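Local coordinates for putative diflavin flavoprotein A 5 (Nostoc sp. PCC 7120, PDB 4FEK) that probably carries electrons from NADH to oxygen, reducing it to water, the piece here being the N-terminal metallo-hydrolase-like domain of a modular flavodiiron protein, at residues 26-31 and 36-41. Sequence-based numbering, arbitrary orientation.
Sequences WSRLRF and ALERGT
Glu38 OE1 takes two partners, the side-chain NH1 of Arg28 in a salt bridge of 2.9 Å and a water that also binds the backbone of the same arginine. The water accepts from Arg28 N at 2.8 Å and donates to Glu38 OE1 at 3.0 Å, so one carboxylate oxygen is linked to both the guanidinium and, through the water, the main-chain N-H of Arg28. The groups are not coplanar; the guanidinium and carboxylate planes are turned 47° apart, and the bridge runs through a single nitrogen and a single oxygen. In Arg28 a chi1 of 72° folds CG back over the main chain, and bends at the next two bonds swing the guanidinium round to Glu38.

Farther along, the backbones themselves meet. Gly40 CA lies 3.6 Å from Trp26 O, and with no side chain and a positive phi this residue lets the two backbones come close. Beside this approach, Leu29 lays its CG 3.7 Å from Thr41 CG2, the two side chains crossing at about a right angle. With Thr41 OG1 anti to the backbone N (chi1 179°) and bonded to His179 ND1, the CG2 methyl is the branch that meets Leu29. Phe63 of helix 61-74 also packs on Leu29, and the guanidinium of Arg39 forms salt bridges with Asp196 and Glu195.

The whole is a folded connection between the antiparallel neighbours 18-25 and 41-49 of the seven-stranded sheet, an elaborated beta-hairpin loop in the metallo-beta-lactamase-like fold of flavodiiron proteins.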
loop_
_atom_site.group_PDB
_atom_site.type_symbol
_atom_site.label_atom_id
_atom_site.label_comp_id
_atom_site.label_asym_id
_atom_site.label_seq_id
_atom_site.Cartn_x
_atom_site.Cartn_y
_atom_site.Cartn_z
ATOM N N TRP A 26 0.563 4.774 -18.106
ATOM C CA TRP A 26 -0.627 5.233 -18.833
ATOM C C TRP A 26 -1.414 4.097 -19.502
ATOM O O TRP A 26 -2.527 4.306 -20.000
ATOM C CB TRP A 26 -0.248 6.338 -19.826
ATOM C CG TRP A 26 0.361 7.513 -19.106
ATOM C CD1 TRP A 26 1.686 7.712 -18.816
ATOM C CD2 TRP A 26 -0.341 8.625 -18.542
ATOM N NE1 TRP A 26 1.849 8.884 -18.115
ATOM C CE2 TRP A 26 0.620 9.466 -17.939
ATOM C CE3 TRP A 26 -1.689 8.991 -18.489
ATOM C CZ2 TRP A 26 0.275 10.656 -17.299
ATOM C CZ3 TRP A 26 -2.031 10.175 -17.855
ATOM C CH2 TRP A 26 -1.052 10.996 -17.273
ATOM N N SER A 27 -0.843 2.897 -19.488
ATOM C CA SER A 27 -1.490 1.714 -20.060
ATOM C C SER A 27 -1.542 0.607 -19.014
ATOM O O SER A 27 -0.860 0.689 -17.981
ATOM C CB SER A 27 -0.723 1.240 -21.296
ATOM O OG SER A 27 0.639 1.017 -20.968
ATOM N N ARG A 28 -2.364 -0.413 -19.272
ATOM C CA ARG A 28 -2.565 -1.508 -18.321
ATOM C C ARG A 28 -1.227 -2.167 -17.972
ATOM O O ARG A 28 -0.313 -2.213 -18.800
ATOM C CB ARG A 28 -3.526 -2.549 -18.896
ATOM C CG ARG A 28 -2.959 -3.379 -20.002
ATOM C CD ARG A 28 -3.674 -3.059 -21.297
ATOM N NE ARG A 28 -2.737 -2.518 -22.244
ATOM C CZ ARG A 28 -3.065 -1.868 -23.351
ATOM N NH1 ARG A 28 -4.340 -1.661 -23.671
ATOM N NH2 ARG A 28 -2.097 -1.420 -24.133
ATOM N N LEU A 29 -1.115 -2.657 -16.746
ATOM C CA LEU A 29 0.056 -3.430 -16.346
ATOM C C LEU A 29 -0.154 -4.883 -16.735
ATOM O O LEU A 29 0.798 -5.595 -17.028
ATOM C CB LEU A 29 0.272 -3.346 -14.838
ATOM C CG LEU A 29 0.837 -2.045 -14.281
ATOM C CD1 LEU A 29 1.048 -2.163 -12.771
ATOM C CD2 LEU A 29 2.125 -1.719 -14.993
ATOM N N ARG A 30 -1.412 -5.308 -16.722
ATOM C CA ARG A 30 -1.785 -6.684 -17.038
ATOM C C ARG A 30 -3.042 -6.688 -17.911
ATOM O O ARG A 30 -3.810 -5.748 -17.874
ATOM C CB ARG A 30 -2.072 -7.450 -15.745
ATOM C CG ARG A 30 -0.849 -7.676 -14.869
ATOM C CD ARG A 30 0.204 -8.465 -15.628
ATOM N NE ARG A 30 1.556 -8.201 -15.147
ATOM C CZ ARG A 30 2.663 -8.476 -15.834
ATOM N NH1 ARG A 30 2.583 -9.022 -17.042
ATOM N NH2 ARG A 30 3.853 -8.198 -15.318
ATOM N N PHE A 31 -3.253 -7.746 -18.684
ATOM C CA PHE A 31 -4.482 -7.873 -19.466
ATOM C C PHE A 31 -5.598 -8.455 -18.608
ATOM O O PHE A 31 -6.038 -9.588 -18.818
ATOM C CB PHE A 31 -4.227 -8.723 -20.701
ATOM C CG PHE A 31 -3.233 -8.110 -21.651
ATOM C CD1 PHE A 31 -3.630 -7.133 -22.546
ATOM C CD2 PHE A 31 -1.902 -8.494 -21.632
ATOM C CE1 PHE A 31 -2.726 -6.553 -23.418
ATOM C CE2 PHE A 31 -0.990 -7.914 -22.505
ATOM C CZ PHE A 31 -1.405 -6.944 -23.397
ATOM N N ALA A 36 -9.594 -2.665 -17.266
ATOM C CA ALA A 36 -10.463 -2.681 -18.449
ATOM C C ALA A 36 -11.113 -1.342 -18.776
ATOM O O ALA A 36 -11.690 -1.187 -19.851
ATOM C CB ALA A 36 -11.529 -3.782 -18.336
ATOM N N LEU A 37 -11.032 -0.385 -17.855
ATOM C CA LEU A 37 -11.451 0.990 -18.147
ATOM C C LEU A 37 -10.386 1.762 -18.937
ATOM O O LEU A 37 -10.628 2.892 -19.343
ATOM C CB LEU A 37 -11.790 1.752 -16.863
ATOM C CG LEU A 37 -13.244 1.740 -16.374
ATOM C CD1 LEU A 37 -13.960 0.444 -16.731
ATOM C CD2 LEU A 37 -13.325 1.991 -14.883
ATOM N N GLU A 38 -9.225 1.136 -19.141
ATOM C CA GLU A 38 -8.125 1.676 -19.958
ATOM C C GLU A 38 -7.725 3.099 -19.563
ATOM O O GLU A 38 -7.678 3.991 -20.401
ATOM C CB GLU A 38 -8.462 1.615 -21.460
ATOM C CG GLU A 38 -8.994 0.244 -21.949
ATOM C CD GLU A 38 -7.910 -0.840 -22.074
ATOM O OE1 GLU A 38 -6.822 -0.562 -22.624
ATOM O OE2 GLU A 38 -8.152 -1.985 -21.629
ATOM N N ARG A 39 -7.443 3.311 -18.281
ATOM C CA ARG A 39 -7.038 4.639 -17.816
ATOM C C ARG A 39 -5.670 4.602 -17.134
ATOM O O ARG A 39 -5.274 5.554 -16.471
ATOM C CB ARG A 39 -8.096 5.246 -16.886
ATOM C CG ARG A 39 -9.366 5.685 -17.633
ATOM C CD ARG A 39 -10.577 5.835 -16.714
ATOM N NE ARG A 39 -11.780 6.137 -17.493
ATOM C CZ ARG A 39 -13.023 6.092 -17.024
ATOM N NH1 ARG A 39 -13.251 5.753 -15.763
ATOM N NH2 ARG A 39 -14.044 6.391 -17.824
ATOM N N GLY A 40 -4.956 3.498 -17.316
ATOM C CA GLY A 40 -3.655 3.336 -16.694
ATOM C C GLY A 40 -3.806 3.052 -15.219
ATOM O O GLY A 40 -4.880 2.636 -14.755
ATOM N N THR A 41 -2.733 3.279 -14.474
ATOM C CA THR A 41 -2.681 2.953 -13.052
ATOM C C THR A 41 -1.443 3.638 -12.449
ATOM O O THR A 41 -0.566 4.110 -13.183
ATOM C CB THR A 41 -2.554 1.409 -12.865
ATOM O OG1 THR A 41 -2.489 1.086 -11.475
ATOM C CG2 THR A 41 -1.311 0.865 -13.567
HETATM O O HOH W 1 -4.693 0.372 -20.678
#